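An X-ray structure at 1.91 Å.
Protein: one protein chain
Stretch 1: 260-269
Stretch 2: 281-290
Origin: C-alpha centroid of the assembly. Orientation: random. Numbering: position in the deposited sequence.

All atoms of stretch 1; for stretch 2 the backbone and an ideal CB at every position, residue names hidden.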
ATOM      1  N   GLN B 260       3.230  -3.078  -0.340  1.00 10.89           N
ATOM      2  CA  GLN B 260       4.422  -2.336   0.033  1.00 10.13           C
ATOM      3  C   GLN B 260       5.437  -2.763  -1.013  1.00  9.78           C
ATOM      4  O   GLN B 260       5.647  -3.960  -1.240  1.00  9.83           O
ATOM      5  CB  GLN B 260       4.892  -2.702   1.439  1.00 11.54           C
ATOM      6  CG  GLN B 260       5.924  -1.723   2.015  1.00 10.71           C
ATOM      7  CD  GLN B 260       7.352  -2.025   1.574  1.00 14.21           C
ATOM      8  OE1 GLN B 260       8.270  -1.218   1.786  1.00 16.08           O
ATOM      9  NE2 GLN B 260       7.550  -3.188   0.971  1.00  9.18           N
ATOM     10  N   ILE B 261       6.034  -1.776  -1.668  1.00  7.24           N
ATOM     11  CA  ILE B 261       6.996  -2.013  -2.735  1.00 11.30           C
ATOM     12  C   ILE B 261       8.272  -1.225  -2.474  1.00 10.68           C
ATOM     13  O   ILE B 261       8.242  -0.198  -1.805  1.00 12.88           O
ATOM     14  CB  ILE B 261       6.393  -1.554  -4.094  1.00 11.89           C
ATOM     15  CG1 ILE B 261       5.001  -2.172  -4.275  1.00 13.39           C
ATOM     16  CG2 ILE B 261       7.309  -1.953  -5.248  1.00 12.44           C
ATOM     17  CD1 ILE B 261       4.261  -1.695  -5.509  1.00 13.84           C
ATOM     18  N   GLY B 262       9.397  -1.701  -2.993  1.00 13.54           N
ATOM     19  CA  GLY B 262      10.629  -0.954  -2.803  1.00 13.57           C
ATOM     20  C   GLY B 262      11.890  -1.704  -3.160  1.00 12.34           C
ATOM     21  O   GLY B 262      11.831  -2.843  -3.612  1.00 10.98           O
ATOM     22  N   SER B 263      13.032  -1.048  -2.978  1.00 13.28           N
ATOM     23  CA  SER B 263      14.326  -1.668  -3.231  1.00 12.49           C
ATOM     24  C   SER B 263      14.501  -2.699  -2.114  1.00 12.31           C
ATOM     25  O   SER B 263      13.707  -2.738  -1.171  1.00 13.24           O
ATOM     26  CB  SER B 263      15.434  -0.618  -3.161  1.00 13.72           C
ATOM     27  OG  SER B 263      15.335   0.133  -1.959  1.00 16.41           O
ATOM     28  N   PRO B 264      15.536  -3.552  -2.202  1.00 12.08           N
ATOM     29  CA  PRO B 264      15.757  -4.569  -1.168  1.00 12.92           C
ATOM     30  C   PRO B 264      16.470  -4.119   0.115  1.00 14.31           C
ATOM     31  O   PRO B 264      16.637  -4.913   1.042  1.00 15.03           O
ATOM     32  CB  PRO B 264      16.541  -5.640  -1.920  1.00 15.12           C
ATOM     33  CG  PRO B 264      17.352  -4.831  -2.883  1.00 12.77           C
ATOM     34  CD  PRO B 264      16.365  -3.820  -3.392  1.00 10.37           C
ATOM     35  N   ASP B 265      16.884  -2.855   0.171  1.00 13.21           N
ATOM     36  CA  ASP B 265      17.589  -2.319   1.340  1.00 13.15           C
ATOM     37  C   ASP B 265      16.801  -2.569   2.629  1.00 13.26           C
ATOM     38  O   ASP B 265      15.685  -2.067   2.796  1.00 11.58           O
ATOM     39  CB  ASP B 265      17.804  -0.816   1.167  1.00 14.93           C
ATOM     40  CG  ASP B 265      18.914  -0.273   2.051  1.00 16.87           C
ATOM     41  OD1 ASP B 265      19.004  -0.676   3.229  1.00 14.15           O
ATOM     42  OD2 ASP B 265      19.691   0.573   1.560  1.00 17.48           O
ATOM     43  N   MET B 266      17.393  -3.324   3.549  1.00 11.95           N
ATOM     44  CA  MET B 266      16.724  -3.638   4.804  1.00 12.15           C
ATOM     45  C   MET B 266      16.558  -2.431   5.720  1.00 11.56           C
ATOM     46  O   MET B 266      15.868  -2.512   6.734  1.00 11.21           O
ATOM     47  CB  MET B 266      17.466  -4.758   5.537  1.00 11.97           C
ATOM     48  CG  MET B 266      17.244  -6.143   4.939  1.00 13.69           C
ATOM     49  SD  MET B 266      15.487  -6.603   4.893  1.00 16.59           S
ATOM     50  CE  MET B 266      15.107  -6.762   6.660  1.00 14.90           C
ATOM     51  N   ARG B 267      17.194  -1.312   5.379  1.00 11.81           N
ATOM     52  CA  ARG B 267      17.044  -0.119   6.206  1.00 11.65           C
ATOM     53  C   ARG B 267      15.634   0.446   6.058  1.00 11.22           C
ATOM     54  O   ARG B 267      15.182   1.224   6.893  1.00 12.17           O
ATOM     55  CB  ARG B 267      18.088   0.946   5.842  1.00 12.90           C
ATOM     56  CG  ARG B 267      19.471   0.636   6.415  1.00 13.32           C
ATOM     57  CD  ARG B 267      20.525   1.633   5.964  1.00 13.07           C
ATOM     58  NE  ARG B 267      20.735   1.574   4.520  1.00 13.52           N
ATOM     59  CZ  ARG B 267      21.696   2.232   3.879  1.00 17.81           C
ATOM     60  NH1 ARG B 267      22.541   2.997   4.562  1.00 16.39           N
ATOM     61  NH2 ARG B 267      21.801   2.142   2.556  1.00 15.08           N
ATOM     62  N   THR B 268      14.933   0.053   4.999  1.00  9.76           N
ATOM     63  CA  THR B 268      13.571   0.546   4.817  1.00  9.46           C
ATOM     64  C   THR B 268      12.663  -0.084   5.874  1.00  8.28           C
ATOM     65  O   THR B 268      12.009   0.629   6.626  1.00  9.04           O
ATOM     66  CB  THR B 268      13.041   0.266   3.393  1.00  8.71           C
ATOM     67  OG1 THR B 268      13.764   1.082   2.462  1.00  9.03           O
ATOM     68  CG2 THR B 268      11.546   0.595   3.296  1.00  7.97           C
ATOM     69  N   PRO B 269      12.602  -1.425   5.942  1.00  9.05           N
ATOM     70  CA  PRO B 269      11.737  -2.006   6.976  1.00  9.83           C
ATOM     71  C   PRO B 269      12.262  -1.705   8.390  1.00 10.63           C
ATOM     72  O   PRO B 269      11.482  -1.467   9.307  1.00  9.95           O
ATOM     73  CB  PRO B 269      11.744  -3.504   6.642  1.00  9.36           C
ATOM     74  CG  PRO B 269      13.068  -3.694   5.921  1.00 10.81           C
ATOM     75  CD  PRO B 269      13.102  -2.471   5.034  1.00  9.54           C
ATOM     76  N   UNK B 281      13.871   9.280   7.571  1.00 15.71           N
ATOM     77  CA  UNK B 281      14.540   9.120   6.301  1.00 16.95           C
ATOM     78  C   UNK B 281      15.627   8.055   6.448  1.00 14.52           C
ATOM     79  O   UNK B 281      16.174   7.859   7.536  1.00 13.72           O
ATOM     80  CB  UNK B 281      15.126  10.449   5.820  1.00 16.95           C
ATOM     81  N   UNK B 282      15.891   7.327   5.369  1.00 11.51           N
ATOM     82  CA  UNK B 282      16.963   6.331   5.359  1.00 13.12           C
ATOM     83  C   UNK B 282      17.606   6.505   3.994  1.00 13.49           C
ATOM     84  O   UNK B 282      17.028   7.132   3.110  1.00 13.11           O
ATOM     85  CB  UNK B 282      16.460   4.905   5.596  1.00 13.12           C
ATOM     86  N   UNK B 283      18.823   5.984   3.807  1.00 16.44           N
ATOM     87  CA  UNK B 283      19.434   6.154   2.485  1.00 15.45           C
ATOM     88  C   UNK B 283      19.021   5.075   1.486  1.00 14.91           C
ATOM     89  O   UNK B 283      19.597   4.965   0.413  1.00 14.31           O
ATOM     90  CB  UNK B 283      20.958   6.160   2.620  1.00 15.45           C
ATOM     91  N   UNK B 284      18.010   4.286   1.835  1.00 14.62           N
ATOM     92  CA  UNK B 284      17.539   3.234   0.935  1.00 12.80           C
ATOM     93  C   UNK B 284      17.225   3.823  -0.441  1.00 14.00           C
ATOM     94  O   UNK B 284      16.671   4.917  -0.552  1.00 13.33           O
ATOM     95  CB  UNK B 284      16.305   2.540   1.514  1.00 12.80           C
ATOM     96  N   UNK B 285      17.578   3.090  -1.487  1.00 14.75           N
ATOM     97  CA  UNK B 285      17.344   3.541  -2.850  1.00 17.59           C
ATOM     98  C   UNK B 285      15.861   3.522  -3.227  1.00 18.17           C
ATOM     99  O   UNK B 285      15.119   2.612  -2.843  1.00 16.14           O
ATOM    100  CB  UNK B 285      18.138   2.669  -3.826  1.00 17.59           C
ATOM    101  N   UNK B 286      15.439   4.540  -3.973  1.00 17.30           N
ATOM    102  CA  UNK B 286      14.061   4.649  -4.438  1.00 16.47           C
ATOM    103  C   UNK B 286      13.900   3.741  -5.652  1.00 17.38           C
ATOM    104  O   UNK B 286      14.612   3.894  -6.646  1.00 15.91           O
ATOM    105  CB  UNK B 286      13.698   6.096  -4.776  1.00 16.47           C
ATOM    106  N   UNK B 287      12.962   2.803  -5.576  1.00 16.71           N
ATOM    107  CA  UNK B 287      12.749   1.878  -6.678  1.00 16.18           C
ATOM    108  C   UNK B 287      12.439   2.617  -7.982  1.00 16.73           C
ATOM    109  O   UNK B 287      11.528   3.441  -8.044  1.00 15.95           O
ATOM    110  CB  UNK B 287      11.613   0.911  -6.338  1.00 16.18           C
ATOM    111  N   UNK B 288      13.220   2.319  -9.014  1.00 16.83           N
ATOM    112  CA  UNK B 288      13.045   2.926 -10.330  1.00 16.95           C
ATOM    113  C   UNK B 288      12.210   1.956 -11.159  1.00 15.51           C
ATOM    114  O   UNK B 288      12.730   0.964 -11.675  1.00 15.19           O
ATOM    115  CB  UNK B 288      14.387   3.229 -11.000  1.00 16.95           C
ATOM    116  N   UNK B 289      10.918   2.237 -11.284  1.00 13.41           N
ATOM    117  CA  UNK B 289      10.030   1.359 -12.041  1.00 13.56           C
ATOM    118  C   UNK B 289      10.324   1.306 -13.541  1.00 14.87           C
ATOM    119  O   UNK B 289      10.071   0.288 -14.193  1.00 14.66           O
ATOM    120  CB  UNK B 289       8.582   1.807 -11.832  1.00 13.56           C
ATOM    121  N   UNK B 290      10.836   2.405 -14.086  1.00 15.55           N
ATOM    122  CA  UNK B 290      11.155   2.481 -15.511  1.00 18.16           C
ATOM    123  C   UNK B 290      12.291   1.512 -15.842  1.00 19.15           C
ATOM    124  O   UNK B 290      12.291   0.864 -16.890  1.00 17.63           O
ATOM    125  CB  UNK B 290      11.536   3.909 -15.905  1.00 18.16           C
TER

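Position 281 has no atom of stretch 1 within 5.5 Å of its ideal CB, so stretch 1 sets no preference; the residue is Glu281, which makes no contact with it.

At position 282 CA-to-CB points toward stretch 1, and the ideal CB lies 4.1 Å from Arg267 O. A small or branched side chain would fit. It is Thr282 (chi1 p): CG2 packs 3.5 Å from Arg267 O, while OG1 turns back to its own stretch and accepts from the backbone N of position 284 at 3.2 Å.

Position 283 points sideways, with phi -86° and its ideal CB 4.0 Å from Arg267 NH1. That phi admits proline among many residues, and a flat or compact side chain could lie against the guanidinium. Pro283 is found, its CG over one face of that group.

Position 284 is the most restricted. Its ideal CB is already 3.1 Å from Thr268 OG1, 3.7 Å from Asp265 CB and 4.3 Å from Ser263 OG, which favours a very small residue. Ala284 fits; its CA also sits 3.5 Å from Asp265 OD2.

Position 285 offers stretch 1 mainly its backbone: Ser263 OG donates to the carbonyl O of 285 at 2.6 Å, an acceptor every residue type supplies, so it does not select the side chain. The ideal CB, 4.2 Å from Ser263 OG, points sideways, so many types would suit. The residue is Glu285. Its N donates to a water that donates to Asp265 OD2 (water O to Glu285 N 3.0 Å, to Asp265 OD2 2.7 Å).

Position 286 points away, and stretch 1 does not choose; it is Ser286.

Position 287 points toward stretch 1, its ideal CB 4.1 Å from Gly262 CA, where no side chain intervenes, and 5.3 Å from Ile261 CG2. A medium apolar side chain is the natural candidate. Leu287 (chi1 t, chi2 p) brings CD2 to 3.5 Å from Ile261 CG2. The O of a second water accepts from Leu287 N at 3.1 Å and from Ser263 N at 3.3 Å, linking the two stretches.

Position 288 is out of reach but precedes a helix, where Asp, Asn, Ser or Thr commonly cap; Asp288 does so, to a backbone N just past the stretch.

At position 289 CA-to-CB points sideways and no atom of stretch 1 lies within 5.5 Å of the ideal CB of 289, so only a long side chain could reach Ile261. Phe289 (chi1 m) does, with CZ 4.1 Å from Ile261 CG2.

Position 290, in the helix, is unconstrained by stretch 1; it is Thr290.

Stretch 2 281-290: ETPAESLDFT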
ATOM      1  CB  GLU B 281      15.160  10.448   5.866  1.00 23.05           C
ATOM      2  CG  GLU B 281      15.858  10.371   4.522  1.00 31.30           C
ATOM      3  CD  GLU B 281      16.097  11.732   3.917  1.00 35.60           C
ATOM      4  OE1 GLU B 281      16.723  12.578   4.589  1.00 38.40           O
ATOM      5  OE2 GLU B 281      15.659  11.952   2.766  1.00 39.44           O
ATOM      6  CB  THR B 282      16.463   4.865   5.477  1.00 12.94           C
ATOM      7  OG1 THR B 282      15.931   4.434   4.221  1.00 13.60           O
ATOM      8  CG2 THR B 282      15.392   4.738   6.560  1.00 12.06           C
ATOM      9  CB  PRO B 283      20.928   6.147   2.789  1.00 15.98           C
ATOM     10  CG  PRO B 283      21.029   5.275   3.980  1.00 19.42           C
ATOM     11  CD  PRO B 283      19.829   5.631   4.824  1.00 15.18           C
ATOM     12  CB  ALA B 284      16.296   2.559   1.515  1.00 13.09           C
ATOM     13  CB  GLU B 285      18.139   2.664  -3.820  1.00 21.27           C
ATOM     14  CG  GLU B 285      17.907   2.979  -5.288  1.00 27.35           C
ATOM     15  CD  GLU B 285      18.831   2.196  -6.206  1.00 32.47           C
ATOM     16  OE1 GLU B 285      18.873   0.951  -6.102  1.00 33.65           O
ATOM     17  OE2 GLU B 285      19.515   2.827  -7.038  1.00 36.43           O
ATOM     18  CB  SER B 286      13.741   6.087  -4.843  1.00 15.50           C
ATOM     19  OG  SER B 286      13.797   6.957  -3.732  1.00 14.04           O
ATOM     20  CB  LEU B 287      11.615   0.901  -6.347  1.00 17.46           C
ATOM     21  CG  LEU B 287      11.360  -0.191  -7.395  1.00 19.32           C
ATOM     22  CD1 LEU B 287      12.555  -1.136  -7.449  1.00 19.48           C
ATOM     23  CD2 LEU B 287      10.090  -0.959  -7.050  1.00 18.54           C
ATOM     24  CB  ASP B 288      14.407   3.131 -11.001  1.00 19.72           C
ATOM     25  CG  ASP B 288      14.310   3.909 -12.296  1.00 21.97           C
ATOM     26  OD1 ASP B 288      13.314   3.734 -13.030  1.00 21.96           O
ATOM     27  OD2 ASP B 288      15.242   4.689 -12.584  1.00 24.49           O
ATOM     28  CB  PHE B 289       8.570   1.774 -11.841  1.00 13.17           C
ATOM     29  CG  PHE B 289       8.063   1.561 -10.442  1.00 12.89           C
ATOM     30  CD1 PHE B 289       8.236   2.535  -9.464  1.00 12.64           C
ATOM     31  CD2 PHE B 289       7.407   0.377 -10.102  1.00 11.35           C
ATOM     32  CE1 PHE B 289       7.761   2.336  -8.166  1.00 11.62           C
ATOM     33  CE2 PHE B 289       6.932   0.170  -8.811  1.00 12.12           C
ATOM     34  CZ  PHE B 289       7.107   1.150  -7.844  1.00 10.00           C
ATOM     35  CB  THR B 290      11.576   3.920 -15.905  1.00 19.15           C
ATOM     36  OG1 THR B 290      10.541   4.843 -15.533  1.00 24.33           O
ATOM     37  CG2 THR B 290      11.795   4.015 -17.405  1.00 22.19           C
TER
HETATM   38  O   HOH W   1      12.423   2.132  -2.619  1.00 12.09           O
HETATM   39  O   HOH W   2      19.628   0.927  -1.113  1.00 11.01           O
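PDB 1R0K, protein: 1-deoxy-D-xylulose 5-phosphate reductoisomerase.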